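PDB 5MPO: molybdopterin synthase catalytic subunit from Homo sapiens, which catalyses the conversion of precursor Z into molybdopterin, transferring two sulfur atoms from its thiocarboxylated small-subunit partner to build the dithiolene group. Local coordinates for residues I22-E27 with A69-A74; F97-L100 with S106-S109. All coordinates share one frame; numbering follows the deposited sequence.

Interaction 1: residues I22-E27 with A69-A74; sequences INFTAE and AYLPMA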
ATOM      1  N   ILE C  22     -17.056  -1.480   4.965  1.00 50.20           N
ATOM      2  CA  ILE C  22     -17.316  -0.734   3.766  1.00 47.14           C
ATOM      3  C   ILE C  22     -18.153   0.477   4.116  1.00 51.56           C
ATOM      4  O   ILE C  22     -19.234   0.347   4.683  1.00 55.48           O
ATOM      5  CB  ILE C  22     -18.111  -1.585   2.769  1.00 47.41           C
ATOM      6  CG1 ILE C  22     -17.329  -2.858   2.476  1.00 45.31           C
ATOM      7  CG2 ILE C  22     -18.348  -0.783   1.471  1.00 51.38           C
ATOM      8  CD1 ILE C  22     -18.040  -3.853   1.629  1.00 45.87           C
ATOM      9  N   ASN C  23     -17.677   1.642   3.714  1.00 50.94           N
ATOM     10  CA  ASN C  23     -18.330   2.852   4.023  1.00 49.67           C
ATOM     11  C   ASN C  23     -18.193   3.898   2.951  1.00 52.36           C
ATOM     12  O   ASN C  23     -17.076   4.284   2.577  1.00 51.43           O
ATOM     13  CB  ASN C  23     -17.756   3.402   5.308  1.00 64.23           C
ATOM     14  CG  ASN C  23     -18.571   4.550   5.848  1.00 62.15           C
ATOM     15  OD1 ASN C  23     -19.636   4.820   5.363  1.00 70.28           O
ATOM     16  ND2 ASN C  23     -18.059   5.223   6.849  1.00 66.21           N
ATOM     17  N   PHE C  24     -19.349   4.362   2.482  1.00 51.46           N
ATOM     18  CA  PHE C  24     -19.458   5.581   1.685  1.00 50.69           C
ATOM     19  C   PHE C  24     -19.953   6.729   2.531  1.00 53.26           C
ATOM     20  O   PHE C  24     -20.860   6.552   3.337  1.00 49.46           O
ATOM     21  CB  PHE C  24     -20.376   5.310   0.531  1.00 49.79           C
ATOM     22  CG  PHE C  24     -19.786   4.368  -0.460  1.00 47.52           C
ATOM     23  CD1 PHE C  24     -19.783   3.013  -0.216  1.00 47.62           C
ATOM     24  CD2 PHE C  24     -19.187   4.844  -1.619  1.00 47.72           C
ATOM     25  CE1 PHE C  24     -19.242   2.126  -1.135  1.00 47.66           C
ATOM     26  CE2 PHE C  24     -18.640   3.983  -2.550  1.00 49.56           C
ATOM     27  CZ  PHE C  24     -18.649   2.620  -2.302  1.00 51.79           C
ATOM     28  N   THR C  25     -19.348   7.906   2.401  1.00 52.76           N
ATOM     29  CA  THR C  25     -19.564   8.951   3.417  1.00 49.50           C
ATOM     30  C   THR C  25     -19.138  10.316   2.928  1.00 54.03           C
ATOM     31  O   THR C  25     -18.265  10.421   2.071  1.00 56.77           O
ATOM     32  CB  THR C  25     -18.801   8.592   4.682  1.00 51.00           C
ATOM     33  OG1 THR C  25     -18.968   9.612   5.643  1.00 57.76           O
ATOM     34  CG2 THR C  25     -17.302   8.477   4.415  1.00 56.22           C
ATOM     35  N   ALA C  26     -19.793  11.360   3.423  1.00 56.84           N
ATOM     36  CA  ALA C  26     -19.431  12.763   3.105  1.00 58.10           C
ATOM     37  C   ALA C  26     -18.343  13.274   4.066  1.00 54.34           C
ATOM     38  O   ALA C  26     -17.650  14.201   3.785  1.00 56.84           O
ATOM     39  CB  ALA C  26     -20.661  13.662   3.146  1.00 58.67           C
ATOM     40  N   GLU C  27     -18.157  12.590   5.164  1.00 55.32           N
ATOM     41  CA  GLU C  27     -17.056  12.851   6.076  1.00 62.53           C
ATOM     42  C   GLU C  27     -15.625  12.800   5.467  1.00 62.18           C
ATOM     43  O   GLU C  27     -15.361  12.050   4.542  1.00 73.29           O
ATOM     44  CB  GLU C  27     -17.129  11.815   7.203  1.00 66.75           C
ATOM     45  CG  GLU C  27     -18.447  11.773   7.977  1.00 76.91           C
ATOM     46  CD  GLU C  27     -18.659  13.003   8.835  1.00 88.43           C
ATOM     47  OE1 GLU C  27     -18.113  12.978   9.967  1.00 98.75           O
ATOM     48  OE2 GLU C  27     -19.354  13.969   8.387  1.00 78.78           O
ATOM     49  N   ALA C  69     -22.179   8.528  -6.434  1.00 50.43           N
ATOM     50  CA  ALA C  69     -22.279   7.084  -6.558  1.00 47.21           C
ATOM     51  C   ALA C  69     -23.704   6.574  -6.619  1.00 48.15           C
ATOM     52  O   ALA C  69     -24.582   7.158  -6.041  1.00 45.66           O
ATOM     53  CB  ALA C  69     -21.574   6.455  -5.367  1.00 49.02           C
ATOM     54  N   TYR C  70     -23.894   5.425  -7.256  1.00 48.17           N
ATOM     55  CA  TYR C  70     -25.120   4.673  -7.191  1.00 47.04           C
ATOM     56  C   TYR C  70     -25.003   3.755  -5.989  1.00 49.42           C
ATOM     57  O   TYR C  70     -24.462   2.650  -6.091  1.00 51.10           O
ATOM     58  CB  TYR C  70     -25.344   3.907  -8.518  1.00 45.74           C
ATOM     59  CG  TYR C  70     -26.590   3.090  -8.651  1.00 40.89           C
ATOM     60  CD1 TYR C  70     -27.771   3.395  -7.951  1.00 45.13           C
ATOM     61  CD2 TYR C  70     -26.621   2.031  -9.534  1.00 46.49           C
ATOM     62  CE1 TYR C  70     -28.929   2.622  -8.096  1.00 45.82           C
ATOM     63  CE2 TYR C  70     -27.771   1.248  -9.695  1.00 48.67           C
ATOM     64  CZ  TYR C  70     -28.929   1.550  -8.981  1.00 50.28           C
ATOM     65  OH  TYR C  70     -30.064   0.770  -9.174  1.00 50.95           O
ATOM     66  N   LEU C  71     -25.517   4.256  -4.861  1.00 48.32           N
ATOM     67  CA  LEU C  71     -25.790   3.475  -3.661  1.00 60.10           C
ATOM     68  C   LEU C  71     -27.248   2.921  -3.584  1.00 61.02           C
ATOM     69  O   LEU C  71     -28.201   3.643  -3.819  1.00 64.56           O
ATOM     70  CB  LEU C  71     -25.528   4.340  -2.421  1.00 58.65           C
ATOM     71  CG  LEU C  71     -24.046   4.565  -2.217  1.00 68.43           C
ATOM     72  CD1 LEU C  71     -23.764   5.615  -1.152  1.00 68.78           C
ATOM     73  CD2 LEU C  71     -23.385   3.228  -1.882  1.00 74.90           C
ATOM     74  N   PRO C  72     -27.440   1.680  -3.177  1.00 57.92           N
ATOM     75  CA  PRO C  72     -26.431   0.850  -2.547  1.00 60.54           C
ATOM     76  C   PRO C  72     -25.625  -0.074  -3.468  1.00 55.62           C
ATOM     77  O   PRO C  72     -24.888  -0.913  -2.943  1.00 50.28           O
ATOM     78  CB  PRO C  72     -27.290  -0.009  -1.581  1.00 65.17           C
ATOM     79  CG  PRO C  72     -28.655  -0.048  -2.210  1.00 57.95           C
ATOM     80  CD  PRO C  72     -28.699   0.944  -3.335  1.00 57.45           C
ATOM     81  N   MET C  73     -25.739   0.057  -4.795  1.00 52.70           N
ATOM     82  CA  MET C  73     -25.059  -0.874  -5.697  1.00 48.79           C
ATOM     83  C   MET C  73     -23.522  -0.811  -5.538  1.00 48.42           C
ATOM     84  O   MET C  73     -22.835  -1.828  -5.619  1.00 46.96           O
ATOM     85  CB  MET C  73     -25.382  -0.566  -7.158  1.00 48.22           C
ATOM     86  CG  MET C  73     -24.886  -1.640  -8.131  1.00 48.93           C
ATOM     87  SD  MET C  73     -25.101  -1.178  -9.850  1.00 49.05           S
ATOM     88  CE  MET C  73     -24.243  -2.442 -10.798  1.00 46.30           C
ATOM     89  N   ALA C  74     -22.998   0.387  -5.350  1.00 41.43           N
ATOM     90  CA  ALA C  74     -21.561   0.566  -5.183  1.00 45.24           C
ATOM     91  C   ALA C  74     -21.093  -0.181  -3.963  1.00 46.17           C
ATOM     92  O   ALA C  74     -20.034  -0.796  -3.982  1.00 43.18           O
ATOM     93  CB  ALA C  74     -21.224   2.019  -5.034  1.00 43.78           C
TER
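The aromatic ring of F24 carries L71 CD2 over one face, while the methyl of A74 meets its far end obliquely. The contact belongs to the alpha/beta layer of the MoaE fold, where strand 20-25, at the edge of the mixed sheet within this chain, lies against the start of helix 73-88 and the turn leading into it. L71 CD2 stands 4.2 Å from the centroid of the F24 ring, 21° off the ring normal, a CH-pi contact displaced toward the rim on the side of CG and CD1. The other branch of the same leucine, CD1, rests on the root of the phenylalanine, so the two methyls of L71 lie along one side of the phenylalanine, CD1 against CB and CD2 over the ring. F24 turns its CG anti to the carbonyl carbon and beside the backbone N (chi1 -69°), which carries the ring out from the strand to the helix start. Two chain features mark the entry to the helix. P72, preceded by a cis peptide bond, occupies the N-cap position, and A74 N donates to Y70 O at 2.8 Å where the chain enters the helix. Apolar neighbours add to the packing: V78 of the same helix and I139 of strand 139-145 also touch F24, and L100 packs on L71. Y70, by contrast, faces the chain of another protein, where its OH bonds to an acidic side chain. On the helix side A74 CB comes closest, 3.8 Å from F24 CZ and 4.1 Å from F24 CE2.

Interaction 2: residues F97-L100 with S106-S109; sequences FHRL and SEAS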
ATOM      1  N   PHE C  97     -13.136   2.734   2.203  1.00 44.85           N
ATOM      2  CA  PHE C  97     -13.798   3.954   2.594  1.00 41.84           C
ATOM      3  C   PHE C  97     -13.758   4.872   1.431  1.00 43.30           C
ATOM      4  O   PHE C  97     -12.670   5.199   0.953  1.00 47.61           O
ATOM      5  CB  PHE C  97     -13.113   4.573   3.790  1.00 45.60           C
ATOM      6  CG  PHE C  97     -13.577   4.020   5.086  1.00 42.74           C
ATOM      7  CD1 PHE C  97     -13.372   2.706   5.385  1.00 45.19           C
ATOM      8  CD2 PHE C  97     -14.248   4.801   5.986  1.00 51.82           C
ATOM      9  CE1 PHE C  97     -13.820   2.153   6.586  1.00 49.83           C
ATOM     10  CE2 PHE C  97     -14.710   4.267   7.194  1.00 62.93           C
ATOM     11  CZ  PHE C  97     -14.496   2.925   7.500  1.00 54.48           C
ATOM     12  N   HIS C  98     -14.925   5.255   0.920  1.00 42.65           N
ATOM     13  CA  HIS C  98     -14.955   6.204  -0.195  1.00 46.06           C
ATOM     14  C   HIS C  98     -15.739   7.447   0.176  1.00 47.01           C
ATOM     15  O   HIS C  98     -16.817   7.365   0.728  1.00 48.32           O
ATOM     16  CB  HIS C  98     -15.500   5.527  -1.448  1.00 47.34           C
ATOM     17  CG  HIS C  98     -15.098   6.189  -2.736  1.00 48.94           C
ATOM     18  ND1 HIS C  98     -15.279   7.545  -2.973  1.00 50.20           N
ATOM     19  CD2 HIS C  98     -14.571   5.679  -3.872  1.00 44.53           C
ATOM     20  CE1 HIS C  98     -14.895   7.836  -4.198  1.00 45.52           C
ATOM     21  NE2 HIS C  98     -14.448   6.728  -4.760  1.00 52.14           N
ATOM     22  N   ARG C  99     -15.167   8.609  -0.093  1.00 53.39           N
ATOM     23  CA  ARG C  99     -15.812   9.877   0.234  1.00 50.63           C
ATOM     24  C   ARG C  99     -16.645  10.370  -0.910  1.00 51.06           C
ATOM     25  O   ARG C  99     -16.280  10.194  -2.069  1.00 49.67           O
ATOM     26  CB  ARG C  99     -14.787  10.918   0.598  1.00 56.62           C
ATOM     27  CG  ARG C  99     -15.387  12.215   1.095  1.00 53.57           C
ATOM     28  CD  ARG C  99     -14.299  13.035   1.709  1.00 49.96           C
ATOM     29  NE  ARG C  99     -14.713  14.413   1.770  1.00 58.01           N
ATOM     30  CZ  ARG C  99     -13.913  15.435   2.044  1.00 58.75           C
ATOM     31  NH1 ARG C  99     -12.623  15.255   2.314  1.00 65.71           N
ATOM     32  NH2 ARG C  99     -14.413  16.661   2.051  1.00 63.08           N
ATOM     33  N   LEU C 100     -17.786  10.975  -0.597  1.00 53.73           N
ATOM     34  CA  LEU C 100     -18.693  11.425  -1.648  1.00 54.01           C
ATOM     35  C   LEU C 100     -18.931  12.934  -1.575  1.00 50.77           C
ATOM     36  O   LEU C 100     -18.724  13.524  -0.546  1.00 50.38           O
ATOM     37  CB  LEU C 100     -19.994  10.631  -1.561  1.00 51.48           C
ATOM     38  CG  LEU C 100     -19.920   9.167  -1.989  1.00 53.53           C
ATOM     39  CD1 LEU C 100     -21.303   8.531  -2.062  1.00 52.35           C
ATOM     40  CD2 LEU C 100     -19.229   9.017  -3.344  1.00 62.03           C
ATOM     41  N   SER C 106      -5.595  17.625  -2.068  1.00 58.67           N
ATOM     42  CA  SER C 106      -4.834  16.971  -1.011  1.00 64.10           C
ATOM     43  C   SER C 106      -5.625  16.240   0.060  1.00 55.83           C
ATOM     44  O   SER C 106      -5.026  15.691   0.964  1.00 62.37           O
ATOM     45  CB  SER C 106      -3.822  17.933  -0.381  1.00 59.47           C
ATOM     46  OG  SER C 106      -2.806  18.151  -1.342  1.00 69.65           O
ATOM     47  N   GLU C 107      -6.949  16.193  -0.029  1.00 64.21           N
ATOM     48  CA  GLU C 107      -7.741  15.379   0.909  1.00 57.28           C
ATOM     49  C   GLU C 107      -8.129  14.116   0.187  1.00 53.64           C
ATOM     50  O   GLU C 107      -8.126  14.050  -1.067  1.00 55.81           O
ATOM     51  CB  GLU C 107      -8.946  16.139   1.417  1.00 61.80           C
ATOM     52  CG  GLU C 107      -8.561  17.380   2.213  1.00 58.74           C
ATOM     53  CD  GLU C 107      -9.769  18.139   2.729  1.00 62.16           C
ATOM     54  OE1 GLU C 107     -10.910  17.636   2.710  1.00 60.87           O
ATOM     55  OE2 GLU C 107      -9.592  19.286   3.119  1.00 75.69           O
ATOM     56  N   ALA C 108      -8.399  13.094   0.982  1.00 49.08           N
ATOM     57  CA  ALA C 108      -8.571  11.742   0.464  1.00 47.31           C
ATOM     58  C   ALA C 108      -9.964  11.519  -0.034  1.00 47.56           C
ATOM     59  O   ALA C 108     -10.925  11.804   0.689  1.00 56.36           O
ATOM     60  CB  ALA C 108      -8.237  10.707   1.563  1.00 46.58           C
ATOM     61  N   SER C 109     -10.072  10.984  -1.246  1.00 51.64           N
ATOM     62  CA  SER C 109     -11.344  10.457  -1.785  1.00 51.94           C
ATOM     63  C   SER C 109     -11.611   8.945  -1.479  1.00 51.12           C
ATOM     64  O   SER C 109     -12.756   8.486  -1.524  1.00 46.24           O
ATOM     65  CB  SER C 109     -11.383  10.658  -3.300  1.00 53.50           C
ATOM     66  OG  SER C 109     -10.415   9.880  -3.982  1.00 55.39           O
TER
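R99 meets the segment 106-109 twice, through its backbone N and through its guanidinium group. R99 N donates to S109 O at 2.8 Å in a nearly straight bond (171°), the donor standing above the carbonyl plane. At the other end R99 NH1 reaches E107 OE1 at 3.0 Å, a salt bridge in which the carboxylate oxygen lies at the guanidinium edge and uses its anti lone pair; the two flat groups are nearly coplanar, 26° apart. The arginine gets there with CG turned anti to the backbone N (chi1 -174°) and the chain extended as far as NE, passing A108 O on its way. S109 O also sits over one face of the H98 ring, 3.0 Å above its plane; H98 ND1 is close to that oxygen but badly angled for a bond and instead donates to R99 O at 3.0 Å, almost exactly in the ring plane. A leucine in place of H98 would probably leave R99 O without this donor and forfeit the bond that H98 NE2 makes to the backbone of another protein's chain. Farther out, Y67 meets the H98 ring edge-to-face and its OH bonds to S109 OG, which is also hydrogen-bonded to the backbone of that other protein chain. K28 and L29 pack on R99. The arrangement is that of two antiparallel neighbours in the mixed sheet, strands 91-99 and 108-116, joined where the second turns a corner at S109, at the MoaE surface that receives a partner protein.

In the fold
Interactions 1 and 2 follow one another along the chain, their centres about 11 Å apart, and meet through the mixed sheet: strand 20-25 runs parallel to strand 91-99, with probable hydrogen bonds from H98 N to N23 O (2.9 Å) and from L100 N to T25 O (2.8 Å). L100 extends this junction by packing on L71. Interaction 1 thus covers the outer strand with a helix, whereas interaction 2 ties the next strand to its other neighbour. Interaction 2 lies closer to K134 and K141, predicted to bind substrate: the S109 side chain is about 7 Å from the side chain of each lysine. Interaction 1 is farther off, the F24 side chain being about 11 Å from that of K134 and about 12 Å from that of K141.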